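PDB 6KR5: cysteine synthase 3 from Entamoeba histolytica, which catalyses, as a pyridoxal-phosphate-dependent O-acetylserine sulfhydrylase, the conversion of O-acetylserine and sulfide to cysteine and acetate. Local coordinates for residues B[134-137]-B[138-142]; B[220-224]-B[225-229]; B[292-295]-B[296-299]. All coordinates share one frame; numbering follows the deposited sequence.

Contact 1 (B[134-137]-B[138-142])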
loop_
_atom_site.group_PDB
_atom_site.type_symbol
_atom_site.label_atom_id
_atom_site.label_comp_id
_atom_site.label_asym_id
_atom_site.label_seq_id
_atom_site.Cartn_x
_atom_site.Cartn_y
_atom_site.Cartn_z
ATOM N N LYS B 134 -23.444 8.786 -20.029
ATOM C CA LYS B 134 -22.867 8.408 -21.313
ATOM C C LYS B 134 -21.771 7.351 -21.205
ATOM O O LYS B 134 -21.308 6.860 -22.239
ATOM C CB LYS B 134 -22.323 9.651 -22.036
ATOM C CG LYS B 134 -23.392 10.704 -22.290
ATOM C CD LYS B 134 -23.072 11.575 -23.495
ATOM C CE LYS B 134 -24.324 12.298 -23.983
ATOM N NZ LYS B 134 -25.041 12.987 -22.864
ATOM N N GLY B 135 -21.357 6.976 -19.995
ATOM C CA GLY B 135 -20.395 5.898 -19.873
ATOM C C GLY B 135 -19.033 6.226 -20.478
ATOM O O GLY B 135 -18.699 7.367 -20.787
ATOM N N MET B 136 -18.236 5.171 -20.644
ATOM C CA MET B 136 -16.905 5.362 -21.209
ATOM C C MET B 136 -16.927 5.872 -22.648
ATOM O O MET B 136 -16.025 6.653 -23.005
ATOM C CB MET B 136 -16.096 4.067 -21.102
ATOM C CG MET B 136 -14.621 4.291 -21.383
ATOM S SD MET B 136 -13.565 2.947 -20.821
ATOM C CE MET B 136 -14.042 1.646 -21.953
ATOM N N PRO B 137 -17.877 5.495 -23.518
ATOM C CA PRO B 137 -17.958 6.178 -24.820
ATOM C C PRO B 137 -18.027 7.691 -24.691
ATOM O O PRO B 137 -17.420 8.405 -25.496
ATOM C CB PRO B 137 -19.233 5.592 -25.436
ATOM C CG PRO B 137 -19.323 4.237 -24.862
ATOM C CD PRO B 137 -18.818 4.360 -23.447
ATOM N N GLY B 138 -18.740 8.198 -23.683
ATOM C CA GLY B 138 -18.735 9.632 -23.443
ATOM C C GLY B 138 -17.365 10.149 -23.046
ATOM O O GLY B 138 -16.985 11.266 -23.409
ATOM N N ALA B 139 -16.602 9.344 -22.299
ATOM C CA ALA B 139 -15.260 9.763 -21.907
ATOM C C ALA B 139 -14.314 9.758 -23.100
ATOM O O ALA B 139 -13.539 10.702 -23.283
ATOM C CB ALA B 139 -14.728 8.864 -20.790
ATOM N N ILE B 140 -14.362 8.704 -23.923
ATOM C CA ILE B 140 -13.555 8.676 -25.141
ATOM C C ILE B 140 -13.917 9.851 -26.038
ATOM O O ILE B 140 -13.038 10.519 -26.599
ATOM C CB ILE B 140 -13.730 7.333 -25.879
ATOM C CG1 ILE B 140 -13.243 6.166 -25.016
ATOM C CG2 ILE B 140 -13.004 7.368 -27.220
ATOM C CD1 ILE B 140 -11.753 5.884 -25.120
ATOM N N ALA B 141 -15.217 10.136 -26.171
ATOM C CA ALA B 141 -15.645 11.257 -27.004
ATOM C C ALA B 141 -15.106 12.580 -26.472
ATOM O O ALA B 141 -14.624 13.420 -27.242
ATOM C CB ALA B 141 -17.170 11.298 -27.090
ATOM N N LYS B 142 -15.178 12.785 -25.154
ATOM C CA LYS B 142 -14.670 14.024 -24.574
ATOM C C LYS B 142 -13.155 14.113 -24.710
ATOM O O LYS B 142 -12.608 15.199 -24.933
ATOM C CB LYS B 142 -15.087 14.123 -23.105
ATOM C CG LYS B 142 -14.571 15.364 -22.399
ATOM C CD LYS B 142 -15.158 16.629 -23.006
ATOM C CE LYS B 142 -14.682 17.865 -22.264
ATOM N NZ LYS B 142 -15.111 19.125 -22.936
#

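Contact 2 (B[220-224]-B[225-229])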
loop_
_atom_site.group_PDB
_atom_site.type_symbol
_atom_site.label_atom_id
_atom_site.label_comp_id
_atom_site.label_asym_id
_atom_site.label_seq_id
_atom_site.Cartn_x
_atom_site.Cartn_y
_atom_site.Cartn_z
ATOM N N GLU B 220 -14.865 -14.284 -20.052
ATOM C CA GLU B 220 -16.022 -13.601 -20.618
ATOM C C GLU B 220 -15.659 -12.561 -21.675
ATOM O O GLU B 220 -16.561 -12.024 -22.333
ATOM C CB GLU B 220 -16.824 -12.960 -19.476
ATOM C CG GLU B 220 -17.390 -13.971 -18.458
ATOM C CD GLU B 220 -16.410 -14.380 -17.348
ATOM O OE1 GLU B 220 -15.404 -13.671 -17.141
ATOM O OE2 GLU B 220 -16.658 -15.425 -16.695
ATOM N N SER B 221 -14.376 -12.272 -21.876
ATOM C CA SER B 221 -13.938 -11.307 -22.892
ATOM C C SER B 221 -12.560 -11.724 -23.398
ATOM O O SER B 221 -11.572 -11.002 -23.288
ATOM C CB SER B 221 -13.927 -9.884 -22.345
ATOM O OG SER B 221 -13.919 -8.931 -23.403
ATOM N N ALA B 222 -12.494 -12.921 -23.973
ATOM C CA ALA B 222 -11.215 -13.564 -24.252
ATOM C C ALA B 222 -10.747 -13.205 -25.665
ATOM O O ALA B 222 -10.622 -14.048 -26.558
ATOM C CB ALA B 222 -11.334 -15.068 -24.048
ATOM N N VAL B 223 -10.458 -11.912 -25.845
ATOM C CA VAL B 223 -10.169 -11.413 -27.189
ATOM C C VAL B 223 -8.794 -11.864 -27.671
ATOM O O VAL B 223 -8.581 -12.023 -28.882
ATOM C CB VAL B 223 -10.320 -9.873 -27.267
ATOM C CG1 VAL B 223 -11.711 -9.446 -26.838
ATOM C CG2 VAL B 223 -9.242 -9.153 -26.477
ATOM N N LEU B 224 -7.842 -12.082 -26.760
ATOM C CA LEU B 224 -6.554 -12.611 -27.196
ATOM C C LEU B 224 -6.709 -14.015 -27.764
ATOM O O LEU B 224 -5.969 -14.402 -28.680
ATOM C CB LEU B 224 -5.560 -12.617 -26.038
ATOM C CG LEU B 224 -5.278 -11.252 -25.416
ATOM C CD1 LEU B 224 -4.384 -11.445 -24.225
ATOM C CD2 LEU B 224 -4.631 -10.319 -26.418
ATOM N N SER B 225 -7.678 -14.776 -27.253
ATOM C CA SER B 225 -8.003 -16.104 -27.763
ATOM C C SER B 225 -8.843 -16.052 -29.033
ATOM O O SER B 225 -9.191 -17.111 -29.568
ATOM C CB SER B 225 -8.746 -16.896 -26.688
ATOM O OG SER B 225 -7.976 -16.975 -25.497
ATOM N N GLY B 226 -9.172 -14.857 -29.518
ATOM C CA GLY B 226 -9.977 -14.679 -30.717
ATOM C C GLY B 226 -11.475 -14.652 -30.504
ATOM O O GLY B 226 -12.223 -14.619 -31.490
ATOM N N LYS B 227 -11.945 -14.658 -29.245
ATOM C CA LYS B 227 -13.363 -14.591 -28.931
ATOM C C LYS B 227 -13.843 -13.143 -28.906
ATOM O O LYS B 227 -13.046 -12.216 -28.758
ATOM C CB LYS B 227 -13.622 -15.273 -27.590
ATOM C CG LYS B 227 -13.186 -16.727 -27.578
ATOM C CD LYS B 227 -13.630 -17.440 -26.317
ATOM C CE LYS B 227 -13.535 -18.950 -26.491
ATOM N NZ LYS B 227 -12.314 -19.339 -27.254
ATOM N N PRO B 228 -15.145 -12.905 -29.073
ATOM C CA PRO B 228 -15.641 -11.526 -29.053
ATOM C C PRO B 228 -15.462 -10.873 -27.690
ATOM O O PRO B 228 -15.431 -11.537 -26.652
ATOM C CB PRO B 228 -17.130 -11.675 -29.390
ATOM C CG PRO B 228 -17.262 -13.019 -30.001
ATOM C CD PRO B 228 -16.220 -13.871 -29.362
ATOM N N LYS B 229 -15.354 -9.550 -27.714
ATOM C CA LYS B 229 -15.451 -8.760 -26.496
ATOM C C LYS B 229 -16.772 -9.065 -25.797
ATOM O O LYS B 229 -17.791 -9.317 -26.444
ATOM C CB LYS B 229 -15.343 -7.268 -26.833
ATOM C CG LYS B 229 -15.650 -6.314 -25.678
ATOM C CD LYS B 229 -15.553 -4.865 -26.134
ATOM C CE LYS B 229 -15.914 -3.917 -25.011
ATOM N NZ LYS B 229 -15.648 -2.494 -25.353
#

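Contact 3 (B[292-295]-B[296-299])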
loop_
_atom_site.group_PDB
_atom_site.type_symbol
_atom_site.label_atom_id
_atom_site.label_comp_id
_atom_site.label_asym_id
_atom_site.label_seq_id
_atom_site.Cartn_x
_atom_site.Cartn_y
_atom_site.Cartn_z
ATOM N N ALA B 292 0.806 -24.700 -12.374
ATOM C CA ALA B 292 1.574 -25.498 -11.428
ATOM C C ALA B 292 1.054 -26.924 -11.298
ATOM O O ALA B 292 1.745 -27.768 -10.717
ATOM C CB ALA B 292 1.568 -24.816 -10.054
ATOM N N GLY B 293 -0.139 -27.208 -11.806
ATOM C CA GLY B 293 -0.690 -28.544 -11.781
ATOM C C GLY B 293 -0.384 -29.398 -12.990
ATOM O O GLY B 293 -0.740 -30.581 -12.998
ATOM N N LYS B 294 0.264 -28.847 -14.011
ATOM C CA LYS B 294 0.559 -29.601 -15.223
ATOM C C LYS B 294 1.792 -30.464 -15.018
ATOM O O LYS B 294 2.756 -30.048 -14.371
ATOM C CB LYS B 294 0.767 -28.654 -16.402
ATOM C CG LYS B 294 -0.446 -27.775 -16.678
ATOM C CD LYS B 294 -0.216 -26.831 -17.840
ATOM C CE LYS B 294 -1.465 -26.017 -18.117
ATOM N NZ LYS B 294 -1.230 -24.970 -19.137
ATOM N N VAL B 295 1.753 -31.681 -15.568
ATOM C CA VAL B 295 2.801 -32.646 -15.259
ATOM C C VAL B 295 4.151 -32.168 -15.777
ATOM O O VAL B 295 5.179 -32.376 -15.121
ATOM C CB VAL B 295 2.439 -34.037 -15.813
ATOM C CG1 VAL B 295 3.553 -35.028 -15.517
ATOM C CG2 VAL B 295 1.133 -34.519 -15.211
ATOM N N GLU B 296 4.179 -31.483 -16.923
ATOM C CA GLU B 296 5.461 -31.047 -17.462
ATOM C C GLU B 296 6.068 -29.891 -16.677
ATOM O O GLU B 296 7.211 -29.506 -16.956
ATOM C CB GLU B 296 5.313 -30.664 -18.937
ATOM C CG GLU B 296 4.600 -29.345 -19.181
ATOM C CD GLU B 296 3.096 -29.500 -19.286
ATOM O OE1 GLU B 296 2.576 -30.570 -18.905
ATOM O OE2 GLU B 296 2.433 -28.550 -19.767
ATOM N N ASN B 297 5.351 -29.340 -15.699
ATOM C CA ASN B 297 5.831 -28.186 -14.955
ATOM C C ASN B 297 6.319 -28.539 -13.557
ATOM O O ASN B 297 6.682 -27.635 -12.800
ATOM C CB ASN B 297 4.736 -27.114 -14.875
ATOM C CG ASN B 297 4.509 -26.421 -16.200
ATOM O OD1 ASN B 297 5.388 -26.395 -17.059
ATOM N ND2 ASN B 297 3.325 -25.847 -16.373
ATOM N N GLU B 298 6.344 -29.826 -13.197
ATOM C CA GLU B 298 6.834 -30.227 -11.883
ATOM C C GLU B 298 8.228 -29.662 -11.635
ATOM O O GLU B 298 9.104 -29.734 -12.502
ATOM C CB GLU B 298 6.857 -31.754 -11.771
ATOM C CG GLU B 298 7.469 -32.268 -10.477
ATOM C CD GLU B 298 7.547 -33.786 -10.431
ATOM O OE1 GLU B 298 6.758 -34.442 -11.142
ATOM O OE2 GLU B 298 8.394 -34.320 -9.683
ATOM N N GLY B 299 8.416 -29.061 -10.459
ATOM C CA GLY B 299 9.704 -28.530 -10.061
ATOM C C GLY B 299 10.051 -27.170 -10.623
ATOM O O GLY B 299 11.117 -26.632 -10.289
#

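Contact 1 (B[134-137]-B[138-142])
Met136 and Ile140 meet one turn apart at the beginning of helix 135-149. The N-H of Ile140 points at the carbonyl of Met136, with N to O 2.8 Å and an N-H...O angle of 170°. It lies almost on the line of the C=O bond, and the i to i+4 spacing is that of an alpha-helix. The N of Ala139 also reaches Met136 O, but that bond is weak and strongly bent.

The side chain of Ile140 can be followed outward from this bond. Its CB sits over two backbone oxygens, Met136 O and Pro137 O. CG1 stands beside the backbone N (chi1 -62°). This turns it back along the helix, 3.5 Å from Met136 O. The same CG1 meets CG of Met136 at 4.3 Å, a loose apolar contact. CD1, at the tip, turns off from CG1 (chi2 -86°).

Pro137 suits a first turn, where a backbone N has no helix carbonyl before it to bond. Its O takes the N-H of Ala141 at 2.9 Å. At the start of the helix, Gly138 N bonds to Lys134 O at 3.2 Å, with the donor well above the carbonyl plane. Lys134 CB lies 3.9 Å from the CA of Gly138, which has no side chain to collide with it. The lysine chain then leads away, and its NZ forms a salt bridge with Asp131.

The inner face of the helix is marked by Ala139. Its methyl touches Ser130 of strand 126-130 and Pro109 of strand 104-109. The helix thus rests on the four-stranded parallel sheet, while Met136, Pro137 and Ile140 are exposed.

Contact 2 (B[220-224]-B[225-229])
One carbonyl oxygen, Ala222 O, takes two backbone N-H groups, one from within a tight turn (Ser225) and one from just after it (Lys227). Lys227 N bonds to it at 3.1 Å, with the donor raised 39° out of the carbonyl plane. Ser225 N lies equally near, but its bond is weak and bent. Lys227 CB adds a contact with the same oxygen at 3.4 Å. With CG beside its backbone N (chi1 -59°), the chain of Lys227 runs on past Ala222, bringing CD to 4.0 Å from Ala222 CB.

The bend itself is a type I beta turn from Val223 to Gly226, closed by Gly226 N to Val223 O at 3.0 Å. Gly226 has positive phi, where a CB would press on the preceding carbonyl oxygen. An inverse gamma turn centred on Ala222 leads into it. The loop follows strand 212-218 and comes near the bound cofactor, with the side chain of Leu224 about 9 Å from pyridoxal phosphate.

Beyond the turn the chain comes back past Val223. The CA-H of Val223 points at Lys227 O, and Val223 CG1 lies 3.7 Å from Lys229 N. Glu217 grips the turn from the strand, bonding Leu224 N and Ser225 OG. Ser221 OG lies 3.5 Å from Lys229 CA and is hydrogen-bonded to Gly230 N.

Contact 3 (B[292-295]-B[296-299])
Lys294 O accepts the N-H of Asn297 at 3.0 Å, an i to i+3 bond with the donor well above the carbonyl plane. This is a short 3-10 turn, and it lies between helix 279-292 and strand 301-306. A second bond of the same span, Glu298 N to Val295 O, is weak at 3.4 Å. The two overlapping bonds turn the chain before it reaches strand 301-306.

Three side chains gather beside the turn. Beyond CG, Lys294 runs out extended. Glu296 and Asn297 each lie alongside it and point the same way. CG of Glu296 stands between its own backbone N and carbonyl carbon (chi1 74°), and the chain bends again at chi2. The carboxylate is thereby folded back onto the lysine. OE1 comes to 3.6 Å from Lys294 CB, and OE2 to 3.7 Å from Lys294 CD. These are contacts with the aliphatic chain. The two charged ends stay apart, with Lys294 NZ 5.2 Å from Glu296 OE2, although their opposite charges probably still attract. Lys294 NZ makes its salt bridges with Glu253 and Glu291 instead.

Asn297 is buried and ties the turn to the helix before it. Its ND2 donates to the backbone O of Glu291, which fixes the amide near the lysine chain. On that side Asn297 ND2 lies 3.8 Å from Lys294 CB and 4.0 Å from Lys294 CD.

How the contacts relate
The three contacts come in series along the chain, all in the pyridoxal-phosphate-dependent enzyme fold. Contact 1 belongs to helix 135-149, on the four-stranded parallel sheet. Contacts 2 and 3 are loops attached to the six-stranded mixed sheet: contact 2 follows strand 212-218, and contact 3 leads to strand 301-306. The centres of contacts 1 and 2 are 22 Å apart, but their nearest atoms come within about 6 Å without touching. Contact 3 lies 26 Å from contact 2 and 45 Å from contact 1, centre to centre. Contacts 1 and 3 lie on opposite sides of the chain's centre. The side chain of Leu224 in contact 2 is about 9 Å from the cofactor, against about 13 Å for Met136 in contact 1.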